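Local coordinates for T-lymphoma invasion and metastasis-inducing protein 1 (Homo sapiens, PDB 4K2P) that probably binds phosphoinositides and protein partners such as Par-3 through a PH domain joined to a coiled-coil and extension region, consistent with a role in signalling at tight junctions, at residues A[43-52]-A[63-72]; A[182-193]-A[208-218]. The protein carries 5 engineered substitutions. All blocks are in the same frame, centred on the assembly; numbering follows the deposited sequence.

How the interactions relate
Interactions 1 and 2 belong to different domains and lie on opposite sides of the chain's centre, 29 Å apart between centres and about 10 Å between nearest atoms; they share no secondary-structure element. Both are partly buried, yet they are built differently. In interaction 1 two antiparallel strands of the PH domain are joined by backbone hydrogen bonds, with a largely apolar face, most of it turned to the interior, and a more exposed face of rings and small side chains. Interaction 2, in the CC-Ex region, brings a long helix against a short helix and its flanking turns, and there side chains do the work: a carboxylate takes a backbone N-H, while a buried phenylalanine is gripped on two faces.

Interaction 1. Residues A[43-52]-A[63-72]; sequences LKGCTLFFYE and SIPKHAVWVE
Phe50 and Val69 meet where CE1 of the ring comes within 3.5 Å of Val69 CG2, on the face of the strand pair that also carries Leu48 and His67. The imidazole of His67 lies nearly parallel to the Phe50 ring but slid along it, centroids 5.2 Å apart, and its face receives Phe50 CB in a CH-pi contact. That position follows from chi1 of 47°, which sets the His67 ring between its own backbone N and carbonyl carbon. Leu48 CD1 touches Val71 CG1 at 3.9 Å, the two side chains crossing at about a right angle. On the other face Thr47 CG2 lies over one face of the Phe49 ring, and the Ala68 methyl touches both. Phe49 CD1 reaches Pro65 CG as well, and Pro65 CB stands over a face of the Tyr51 ring, 4.3 Å from its centroid.

Between these two layers of side chains runs an antiparallel ladder of the PH-domain sheet, strand 47-51 against strand 67-70. Leu48 and Val69 form a hydrogen-bonded pair, Leu48 N to Val69 O and Val69 N to Leu48 O both at 2.9 Å; Phe50 N continues the ladder to His67 O. Beyond the strand, Val71 N gives a nearly straight bond to Cys46 O (175°), while Lys66 N reaches Phe50 O at 2.8 Å through a more bent one (139°). One water accepts from Glu52 N and Lys66 NZ and donates to Ile64 O, bridging the two segments where the Glu52 OE1 to Lys66 NZ salt bridge is long, at 4.0 Å.

Farther out, Phe101 of strand 98-102 packs on Leu48 and Phe50, and Phe99 on Val69. Helix 106-128 meets Leu43, Cys46 and Glu72 through its alanines, and the Tyr39 ring stands edge-to-face with His67.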
loop_
_atom_site.group_PDB
_atom_site.type_symbol
_atom_site.label_atom_id
_atom_site.label_comp_id
_atom_site.label_asym_id
_atom_site.label_seq_id
_atom_site.Cartn_x
_atom_site.Cartn_y
_atom_site.Cartn_z
ATOM N N LEU A 43 11.592 -13.482 -0.758
ATOM C CA LEU A 43 11.219 -12.538 -1.795
ATOM C C LEU A 43 11.987 -12.834 -3.068
ATOM O O LEU A 43 13.188 -12.599 -3.134
ATOM C CB LEU A 43 11.515 -11.115 -1.319
ATOM C CG LEU A 43 11.291 -9.973 -2.305
ATOM C CD1 LEU A 43 9.820 -9.862 -2.663
ATOM C CD2 LEU A 43 11.814 -8.667 -1.721
ATOM N N LYS A 44 11.294 -13.336 -4.081
ATOM C CA LYS A 44 11.893 -13.545 -5.396
ATOM C C LYS A 44 11.031 -12.830 -6.420
ATOM O O LYS A 44 9.823 -13.045 -6.484
ATOM C CB LYS A 44 12.008 -15.037 -5.725
ATOM N N GLY A 45 11.663 -11.985 -7.224
ATOM C CA GLY A 45 10.927 -11.108 -8.106
ATOM C C GLY A 45 10.004 -10.265 -7.254
ATOM O O GLY A 45 10.433 -9.674 -6.266
ATOM N N CYS A 46 8.726 -10.255 -7.605
ATOM C CA CYS A 46 7.746 -9.461 -6.892
ATOM C C CYS A 46 6.742 -10.372 -6.196
ATOM O O CYS A 46 5.547 -10.083 -6.130
ATOM C CB CYS A 46 7.064 -8.492 -7.856
ATOM S SG CYS A 46 7.271 -6.778 -7.355
ATOM N N THR A 47 7.254 -11.479 -5.669
ATOM C CA THR A 47 6.437 -12.452 -4.961
ATOM C C THR A 47 7.101 -12.869 -3.656
ATOM O O THR A 47 8.298 -13.140 -3.610
ATOM C CB THR A 47 6.186 -13.701 -5.834
ATOM O OG1 THR A 47 5.600 -13.299 -7.072
ATOM C CG2 THR A 47 5.259 -14.688 -5.140
ATOM N N LEU A 48 6.322 -12.866 -2.581
ATOM C CA LEU A 48 6.739 -13.445 -1.322
ATOM C C LEU A 48 6.286 -14.894 -1.270
ATOM O O LEU A 48 5.100 -15.174 -1.354
ATOM C CB LEU A 48 6.153 -12.674 -0.129
ATOM C CG LEU A 48 6.712 -11.286 0.158
ATOM C CD1 LEU A 48 5.877 -10.620 1.245
ATOM C CD2 LEU A 48 8.156 -11.350 0.568
ATOM N N PHE A 49 7.242 -15.806 -1.145
ATOM C CA PHE A 49 6.969 -17.228 -1.003
ATOM C C PHE A 49 7.102 -17.634 0.456
ATOM O O PHE A 49 8.066 -17.276 1.128
ATOM C CB PHE A 49 7.925 -18.041 -1.873
ATOM C CG PHE A 49 7.766 -17.783 -3.339
ATOM C CD1 PHE A 49 6.834 -18.484 -4.079
ATOM C CD2 PHE A 49 8.537 -16.826 -3.973
ATOM C CE1 PHE A 49 6.676 -18.247 -5.434
ATOM C CE2 PHE A 49 8.387 -16.582 -5.334
ATOM C CZ PHE A 49 7.453 -17.291 -6.060
ATOM N N PHE A 50 6.132 -18.403 0.930
ATOM C CA PHE A 50 6.068 -18.812 2.326
ATOM C C PHE A 50 6.294 -20.305 2.425
ATOM O O PHE A 50 5.562 -21.082 1.821
ATOM C CB PHE A 50 4.714 -18.432 2.928
ATOM C CG PHE A 50 4.454 -16.954 2.950
ATOM C CD1 PHE A 50 4.209 -16.264 1.786
ATOM C CD2 PHE A 50 4.438 -16.262 4.142
ATOM C CE1 PHE A 50 3.971 -14.903 1.810
ATOM C CE2 PHE A 50 4.199 -14.900 4.168
ATOM C CZ PHE A 50 3.964 -14.225 3.003
ATOM N N TYR A 51 7.320 -20.693 3.183
ATOM C CA TYR A 51 7.722 -22.091 3.342
ATOM C C TYR A 51 7.561 -22.519 4.801
ATOM O O TYR A 51 7.831 -21.731 5.709
ATOM C CB TYR A 51 9.183 -22.298 2.937
ATOM C CG TYR A 51 9.556 -21.955 1.504
ATOM C CD1 TYR A 51 9.882 -20.653 1.139
ATOM C CD2 TYR A 51 9.648 -22.947 0.533
ATOM C CE1 TYR A 51 10.248 -20.345 -0.165
ATOM C CE2 TYR A 51 10.015 -22.647 -0.763
ATOM C CZ TYR A 51 10.318 -21.350 -1.104
ATOM O OH TYR A 51 10.681 -21.054 -2.397
ATOM N N GLU A 52 7.108 -23.748 5.031
ATOM C CA GLU A 52 7.121 -24.331 6.371
ATOM C C GLU A 52 8.311 -25.255 6.552
ATOM O O GLU A 52 8.694 -25.984 5.634
ATOM C CB GLU A 52 5.832 -25.106 6.647
ATOM C CG GLU A 52 4.602 -24.222 6.815
ATOM C CD GLU A 52 3.349 -25.015 7.161
ATOM O OE1 GLU A 52 3.422 -26.263 7.244
ATOM O OE2 GLU A 52 2.287 -24.384 7.350
ATOM N N SER A 63 12.727 -26.720 -2.393
ATOM C CA SER A 63 11.603 -26.715 -1.470
ATOM C C SER A 63 10.360 -26.150 -2.147
ATOM O O SER A 63 10.457 -25.285 -3.019
ATOM C CB SER A 63 11.944 -25.903 -0.216
ATOM O OG SER A 63 12.963 -26.544 0.534
ATOM N N ILE A 64 9.197 -26.635 -1.724
ATOM C CA ILE A 64 7.922 -26.226 -2.303
ATOM C C ILE A 64 7.183 -25.288 -1.347
ATOM O O ILE A 64 6.867 -25.681 -0.229
ATOM C CB ILE A 64 7.045 -27.461 -2.608
ATOM C CG1 ILE A 64 7.786 -28.437 -3.538
ATOM C CG2 ILE A 64 5.706 -27.054 -3.209
ATOM C CD1 ILE A 64 8.171 -27.856 -4.896
ATOM N N PRO A 65 6.888 -24.051 -1.785
ATOM C CA PRO A 65 6.162 -23.120 -0.911
ATOM C C PRO A 65 4.734 -23.568 -0.588
ATOM O O PRO A 65 4.086 -24.191 -1.422
ATOM C CB PRO A 65 6.144 -21.819 -1.723
ATOM C CG PRO A 65 6.306 -22.227 -3.124
ATOM C CD PRO A 65 7.134 -23.475 -3.121
ATOM N N LYS A 66 4.253 -23.262 0.614
ATOM C CA LYS A 66 2.856 -23.495 0.959
ATOM C C LYS A 66 1.947 -22.556 0.188
ATOM O O LYS A 66 0.910 -22.967 -0.323
ATOM C CB LYS A 66 2.637 -23.330 2.463
ATOM C CG LYS A 66 3.275 -24.428 3.306
ATOM C CD LYS A 66 2.632 -25.781 3.022
ATOM C CE LYS A 66 3.226 -26.896 3.873
ATOM N NZ LYS A 66 4.658 -27.159 3.558
ATOM N N HIS A 67 2.327 -21.288 0.127
ATOM C CA HIS A 67 1.592 -20.319 -0.674
ATOM C C HIS A 67 2.473 -19.126 -1.034
ATOM O O HIS A 67 3.626 -19.042 -0.616
ATOM C CB HIS A 67 0.325 -19.874 0.054
ATOM C CG HIS A 67 0.548 -19.517 1.486
ATOM N ND1 HIS A 67 0.521 -20.457 2.494
ATOM C CD2 HIS A 67 0.798 -18.329 2.083
ATOM C CE1 HIS A 67 0.746 -19.863 3.651
ATOM N NE2 HIS A 67 0.920 -18.572 3.430
ATOM N N ALA A 68 1.919 -18.215 -1.822
ATOM C CA ALA A 68 2.658 -17.064 -2.320
ATOM C C ALA A 68 1.770 -15.826 -2.346
ATOM O O ALA A 68 0.577 -15.917 -2.621
ATOM C CB ALA A 68 3.204 -17.357 -3.707
ATOM N N VAL A 69 2.362 -14.678 -2.045
ATOM C CA VAL A 69 1.661 -13.405 -2.067
ATOM C C VAL A 69 2.337 -12.503 -3.080
ATOM O O VAL A 69 3.524 -12.216 -2.977
ATOM C CB VAL A 69 1.653 -12.722 -0.680
ATOM C CG1 VAL A 69 0.912 -11.395 -0.741
ATOM C CG2 VAL A 69 1.017 -13.638 0.366
ATOM N N TRP A 70 1.563 -12.065 -4.059
ATOM C CA TRP A 70 2.025 -11.144 -5.088
ATOM C C TRP A 70 2.072 -9.729 -4.531
ATOM O O TRP A 70 1.062 -9.229 -4.055
ATOM C CB TRP A 70 1.089 -11.225 -6.289
ATOM C CG TRP A 70 1.495 -10.422 -7.482
ATOM C CD1 TRP A 70 2.708 -10.423 -8.112
ATOM C CD2 TRP A 70 0.667 -9.508 -8.206
ATOM N NE1 TRP A 70 2.684 -9.559 -9.180
ATOM C CE2 TRP A 70 1.442 -8.987 -9.260
ATOM C CE3 TRP A 70 -0.658 -9.078 -8.062
ATOM C CZ2 TRP A 70 0.940 -8.053 -10.162
ATOM C CZ3 TRP A 70 -1.154 -8.152 -8.957
ATOM C CH2 TRP A 70 -0.359 -7.651 -9.996
ATOM N N VAL A 71 3.229 -9.079 -4.596
ATOM C CA VAL A 71 3.418 -7.812 -3.892
ATOM C C VAL A 71 3.780 -6.649 -4.808
ATOM O O VAL A 71 4.246 -5.619 -4.325
ATOM C CB VAL A 71 4.519 -7.932 -2.805
ATOM C CG1 VAL A 71 4.166 -9.040 -1.826
ATOM C CG2 VAL A 71 5.879 -8.180 -3.414
ATOM N N GLU A 72 3.549 -6.795 -6.112
ATOM C CA GLU A 72 3.714 -5.666 -7.029
ATOM C C GLU A 72 2.821 -4.528 -6.555
ATOM O O GLU A 72 1.695 -4.762 -6.139
ATOM C CB GLU A 72 3.357 -6.040 -8.477
ATOM C CG GLU A 72 4.547 -6.452 -9.333
ATOM C CD GLU A 72 4.197 -6.712 -10.800
ATOM O OE1 GLU A 72 3.337 -6.006 -11.368
ATOM O OE2 GLU A 72 4.796 -7.637 -11.387
HETATM O O HOH W 1 7.011 -25.281 2.541
#

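Interaction 2. Residues A[182-193]-A[208-218]; sequences EQNLEQFQMDLF and PNPKRLLAFAS. With CA (calcium ion), chain E.
Glu186 OE2 takes the backbone N-H of Ser218 at 2.9 Å in an almost straight bond (174°), the nitrogen standing above the carboxylate plane. The same oxygen is hydrogen-bonded to Thr221 OG1, and Ser218 OG lies 3.2 Å from it, while Glu186 OE1 is satisfied by a salt bridge to Arg243 and by a water donating from 2.9 Å. That water also accepts from Gln183 NE2 and hydrogen-bonds Ser218 OG, tying the long helix to Ser218, at the N-cap position of helix 219-228. With an alanine in place of Glu186, the buried Ser218 N-H and the Arg243 guanidinium would probably lose their carboxylate partner. Asn209 caps the start of helix 210-214, its OD1 accepting from Arg212 N at 3.1 Å. On the far side of the long helix, Asn184 OD1 binds a calcium ion whose other ligands are five waters, and Asn184 ND2 is held by Asp151.

The remaining contact is apolar or stacked. With chi2 bent to -73°, the Gln189 amide lies flat on the Phe216 ring, planes 11° apart, its CD 3.6 Å above the ring centre. Phe193 is clasped between Pro208 CG over one face and Leu213 CD2 over the opposite one, and the latter methyl also meets Met190 CE at 3.8 Å.

Helix 210-214 runs nearly antiparallel to the 182-193 part of helix 168-203. Around them, helix 233-241 packs on Met190 and Phe193, helix 133-161, the neighbour of helix 168-203 in the coiled-coil region, lies against Phe188 and Gln189, and strand 75-78 of the PH domain touches Met190, Phe193 and Pro210.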
loop_
_atom_site.group_PDB
_atom_site.type_symbol
_atom_site.label_atom_id
_atom_site.label_comp_id
_atom_site.label_asym_id
_atom_site.label_seq_id
_atom_site.Cartn_x
_atom_site.Cartn_y
_atom_site.Cartn_z
ATOM N N GLU A 182 -12.754 14.109 -5.496
ATOM C CA GLU A 182 -12.339 13.774 -4.149
ATOM C C GLU A 182 -11.718 12.374 -4.133
ATOM O O GLU A 182 -10.659 12.145 -3.547
ATOM C CB GLU A 182 -13.538 13.847 -3.216
ATOM C CG GLU A 182 -13.231 13.569 -1.774
ATOM C CD GLU A 182 -14.432 13.813 -0.896
ATOM O OE1 GLU A 182 -15.454 13.117 -1.069
ATOM O OE2 GLU A 182 -14.357 14.724 -0.053
ATOM N N GLN A 183 -12.390 11.450 -4.801
ATOM C CA GLN A 183 -11.940 10.077 -4.900
ATOM C C GLN A 183 -10.660 9.952 -5.735
ATOM O O GLN A 183 -9.765 9.168 -5.399
ATOM C CB GLN A 183 -13.067 9.231 -5.483
ATOM C CG GLN A 183 -12.937 7.756 -5.226
ATOM C CD GLN A 183 -14.272 7.099 -4.943
ATOM O OE1 GLN A 183 -14.704 6.208 -5.673
ATOM N NE2 GLN A 183 -14.929 7.532 -3.874
ATOM N N ASN A 184 -10.576 10.730 -6.813
ATOM C CA ASN A 184 -9.394 10.749 -7.669
ATOM C C ASN A 184 -8.187 11.189 -6.875
ATOM O O ASN A 184 -7.094 10.663 -7.043
ATOM C CB ASN A 184 -9.564 11.688 -8.864
ATOM C CG ASN A 184 -10.537 11.167 -9.892
ATOM O OD1 ASN A 184 -10.968 10.023 -9.836
ATOM N ND2 ASN A 184 -10.878 12.010 -10.855
ATOM N N LEU A 185 -8.403 12.181 -6.018
ATOM C CA LEU A 185 -7.330 12.778 -5.244
ATOM C C LEU A 185 -6.840 11.806 -4.165
ATOM O O LEU A 185 -5.654 11.770 -3.867
ATOM C CB LEU A 185 -7.795 14.108 -4.641
ATOM C CG LEU A 185 -7.885 15.233 -5.671
ATOM C CD1 LEU A 185 -8.666 16.428 -5.139
ATOM C CD2 LEU A 185 -6.499 15.674 -6.099
ATOM N N GLU A 186 -7.741 11.003 -3.611
ATOM C CA GLU A 186 -7.346 9.948 -2.685
ATOM C C GLU A 186 -6.418 8.956 -3.359
ATOM O O GLU A 186 -5.415 8.541 -2.782
ATOM C CB GLU A 186 -8.550 9.188 -2.154
ATOM C CG GLU A 186 -9.313 9.874 -1.058
ATOM C CD GLU A 186 -10.419 8.983 -0.529
ATOM O OE1 GLU A 186 -11.181 8.438 -1.353
ATOM O OE2 GLU A 186 -10.506 8.791 0.699
ATOM N N GLN A 187 -6.781 8.575 -4.579
ATOM C CA GLN A 187 -6.025 7.613 -5.367
ATOM C C GLN A 187 -4.658 8.181 -5.722
ATOM O O GLN A 187 -3.649 7.488 -5.620
ATOM C CB GLN A 187 -6.809 7.247 -6.629
ATOM C CG GLN A 187 -6.088 6.354 -7.641
ATOM C CD GLN A 187 -5.933 4.925 -7.167
ATOM O OE1 GLN A 187 -6.898 4.157 -7.152
ATOM N NE2 GLN A 187 -4.711 4.550 -6.795
ATOM N N PHE A 188 -4.628 9.451 -6.117
ATOM C CA PHE A 188 -3.401 10.097 -6.552
ATOM C C PHE A 188 -2.430 10.257 -5.386
ATOM O O PHE A 188 -1.225 10.070 -5.554
ATOM C CB PHE A 188 -3.675 11.476 -7.164
ATOM C CG PHE A 188 -4.354 11.447 -8.512
ATOM C CD1 PHE A 188 -4.224 10.365 -9.367
ATOM C CD2 PHE A 188 -5.106 12.530 -8.933
ATOM C CE1 PHE A 188 -4.849 10.361 -10.607
ATOM C CE2 PHE A 188 -5.731 12.524 -10.168
ATOM C CZ PHE A 188 -5.594 11.437 -11.005
ATOM N N GLN A 189 -2.953 10.617 -4.216
ATOM C CA GLN A 189 -2.122 10.865 -3.042
ATOM C C GLN A 189 -1.549 9.565 -2.513
ATOM O O GLN A 189 -0.451 9.538 -1.968
ATOM C CB GLN A 189 -2.913 11.561 -1.940
ATOM C CG GLN A 189 -3.312 12.988 -2.262
ATOM C CD GLN A 189 -2.148 13.948 -2.211
ATOM O OE1 GLN A 189 -1.014 13.559 -1.948
ATOM N NE2 GLN A 189 -2.423 15.209 -2.467
ATOM N N MET A 190 -2.331 8.504 -2.638
ATOM C CA MET A 190 -1.898 7.179 -2.261
ATOM C C MET A 190 -0.769 6.726 -3.201
ATOM O O MET A 190 0.236 6.182 -2.750
ATOM C CB MET A 190 -3.078 6.206 -2.307
ATOM C CG MET A 190 -2.771 4.814 -1.815
ATOM S SD MET A 190 -2.250 4.763 -0.089
ATOM C CE MET A 190 -3.716 5.405 0.733
ATOM N N ASP A 191 -0.927 6.966 -4.500
ATOM C CA ASP A 191 0.085 6.564 -5.479
ATOM C C ASP A 191 1.373 7.353 -5.280
ATOM O O ASP A 191 2.469 6.812 -5.374
ATOM C CB ASP A 191 -0.434 6.746 -6.905
ATOM C CG ASP A 191 -1.423 5.665 -7.313
ATOM O OD1 ASP A 191 -1.357 4.543 -6.777
ATOM O OD2 ASP A 191 -2.278 5.938 -8.173
ATOM N N LEU A 192 1.225 8.634 -4.972
ATOM C CA LEU A 192 2.355 9.523 -4.742
ATOM C C LEU A 192 3.151 9.098 -3.508
ATOM O O LEU A 192 4.379 9.113 -3.513
ATOM C CB LEU A 192 1.854 10.957 -4.583
ATOM C CG LEU A 192 2.893 12.039 -4.294
ATOM C CD1 LEU A 192 3.979 12.044 -5.340
ATOM C CD2 LEU A 192 2.216 13.392 -4.214
ATOM N N PHE A 193 2.439 8.740 -2.450
ATOM C CA PHE A 193 3.054 8.275 -1.208
ATOM C C PHE A 193 3.821 6.989 -1.491
ATOM O O PHE A 193 4.941 6.795 -1.021
ATOM C CB PHE A 193 1.973 8.065 -0.139
ATOM C CG PHE A 193 2.479 7.523 1.172
ATOM C CD1 PHE A 193 2.532 6.160 1.400
ATOM C CD2 PHE A 193 2.847 8.378 2.191
ATOM C CE1 PHE A 193 2.979 5.661 2.605
ATOM C CE2 PHE A 193 3.290 7.890 3.401
ATOM C CZ PHE A 193 3.354 6.527 3.611
ATOM N N PRO A 208 8.077 8.769 3.444
ATOM C CA PRO A 208 7.155 9.907 3.547
ATOM C C PRO A 208 6.286 9.816 4.793
ATOM O O PRO A 208 6.033 8.715 5.267
ATOM C CB PRO A 208 6.307 9.794 2.277
ATOM C CG PRO A 208 6.430 8.376 1.858
ATOM C CD PRO A 208 7.811 7.959 2.245
ATOM N N ASN A 209 5.827 10.961 5.292
ATOM C CA ASN A 209 5.096 11.034 6.554
ATOM C C ASN A 209 3.710 10.374 6.481
ATOM O O ASN A 209 2.881 10.780 5.676
ATOM C CB ASN A 209 4.959 12.499 6.977
ATOM C CG ASN A 209 4.370 12.658 8.367
ATOM O OD1 ASN A 209 3.226 12.293 8.615
ATOM N ND2 ASN A 209 5.159 13.203 9.286
ATOM N N PRO A 210 3.444 9.363 7.334
ATOM C CA PRO A 210 2.139 8.687 7.263
ATOM C C PRO A 210 0.960 9.577 7.674
ATOM O O PRO A 210 -0.120 9.460 7.095
ATOM C CB PRO A 210 2.283 7.518 8.256
ATOM C CG PRO A 210 3.722 7.450 8.619
ATOM C CD PRO A 210 4.288 8.810 8.410
ATOM N N LYS A 211 1.153 10.423 8.681
ATOM C CA LYS A 211 0.083 11.302 9.152
ATOM C C LYS A 211 -0.392 12.264 8.063
ATOM O O LYS A 211 -1.582 12.564 7.974
ATOM C CB LYS A 211 0.528 12.086 10.387
ATOM C CG LYS A 211 0.536 11.268 11.671
ATOM C CD LYS A 211 -0.881 10.831 12.020
ATOM C CE LYS A 211 -1.142 10.807 13.515
ATOM N NZ LYS A 211 -0.302 9.834 14.267
ATOM N N ARG A 212 0.530 12.740 7.236
ATOM C CA ARG A 212 0.157 13.614 6.131
ATOM C C ARG A 212 -0.748 12.908 5.137
ATOM O O ARG A 212 -1.659 13.518 4.591
ATOM C CB ARG A 212 1.389 14.130 5.395
ATOM C CG ARG A 212 2.052 15.327 6.027
ATOM C CD ARG A 212 3.076 15.910 5.074
ATOM N NE ARG A 212 3.852 16.987 5.681
ATOM C CZ ARG A 212 3.466 18.260 5.701
ATOM N NH1 ARG A 212 2.310 18.620 5.157
ATOM N NH2 ARG A 212 4.235 19.178 6.269
ATOM N N LEU A 213 -0.501 11.624 4.893
ATOM C CA LEU A 213 -1.320 10.890 3.939
ATOM C C LEU A 213 -2.725 10.701 4.480
ATOM O O LEU A 213 -3.701 10.875 3.748
ATOM C CB LEU A 213 -0.714 9.527 3.604
ATOM C CG LEU A 213 -1.552 8.641 2.675
ATOM C CD1 LEU A 213 -1.716 9.280 1.296
ATOM C CD2 LEU A 213 -0.943 7.257 2.546
ATOM N N LEU A 214 -2.829 10.323 5.748
ATOM C CA LEU A 214 -4.136 10.020 6.324
ATOM C C LEU A 214 -5.081 11.211 6.296
ATOM O O LEU A 214 -6.296 11.039 6.229
ATOM C CB LEU A 214 -3.990 9.519 7.757
ATOM C CG LEU A 214 -3.683 8.029 7.839
ATOM C CD1 LEU A 214 -3.233 7.665 9.233
ATOM C CD2 LEU A 214 -4.908 7.209 7.432
ATOM N N ALA A 215 -4.527 12.415 6.353
ATOM C CA ALA A 215 -5.343 13.621 6.318
ATOM C C ALA A 215 -6.107 13.756 4.993
ATOM O O ALA A 215 -7.075 14.492 4.911
ATOM C CB ALA A 215 -4.474 14.849 6.554
ATOM N N PHE A 216 -5.676 13.037 3.961
ATOM C CA PHE A 216 -6.341 13.075 2.659
ATOM C C PHE A 216 -7.498 12.091 2.549
ATOM O O PHE A 216 -8.222 12.097 1.560
ATOM C CB PHE A 216 -5.338 12.788 1.532
ATOM C CG PHE A 216 -4.387 13.914 1.280
ATOM C CD1 PHE A 216 -4.844 15.103 0.746
ATOM C CD2 PHE A 216 -3.044 13.791 1.589
ATOM C CE1 PHE A 216 -3.983 16.150 0.524
ATOM C CE2 PHE A 216 -2.173 14.832 1.372
ATOM C CZ PHE A 216 -2.644 16.018 0.833
ATOM N N ALA A 217 -7.681 11.244 3.554
ATOM C CA ALA A 217 -8.809 10.322 3.548
ATOM C C ALA A 217 -10.120 11.099 3.627
ATOM O O ALA A 217 -10.314 11.927 4.509
ATOM C CB ALA A 217 -8.705 9.326 4.706
ATOM N N SER A 218 -11.017 10.806 2.698
ATOM C CA SER A 218 -12.338 11.426 2.643
ATOM C C SER A 218 -13.229 10.906 3.760
ATOM O O SER A 218 -12.860 9.966 4.459
ATOM C CB SER A 218 -12.979 11.149 1.288
ATOM O OG SER A 218 -13.451 9.816 1.236
HETATM CA CA CA E . -11.801 7.914 -10.297
HETATM O O HOH W 2 -13.952 9.219 -1.376
HETATM O O HOH W 3 -11.215 5.932 -11.594
HETATM O O HOH W 4 -13.382 8.849 -8.774
HETATM O O HOH W 5 -13.988 7.333 -11.177
HETATM O O HOH W 6 -9.803 7.389 -9.004
HETATM O O HOH W 7 -11.112 8.953 -12.407
#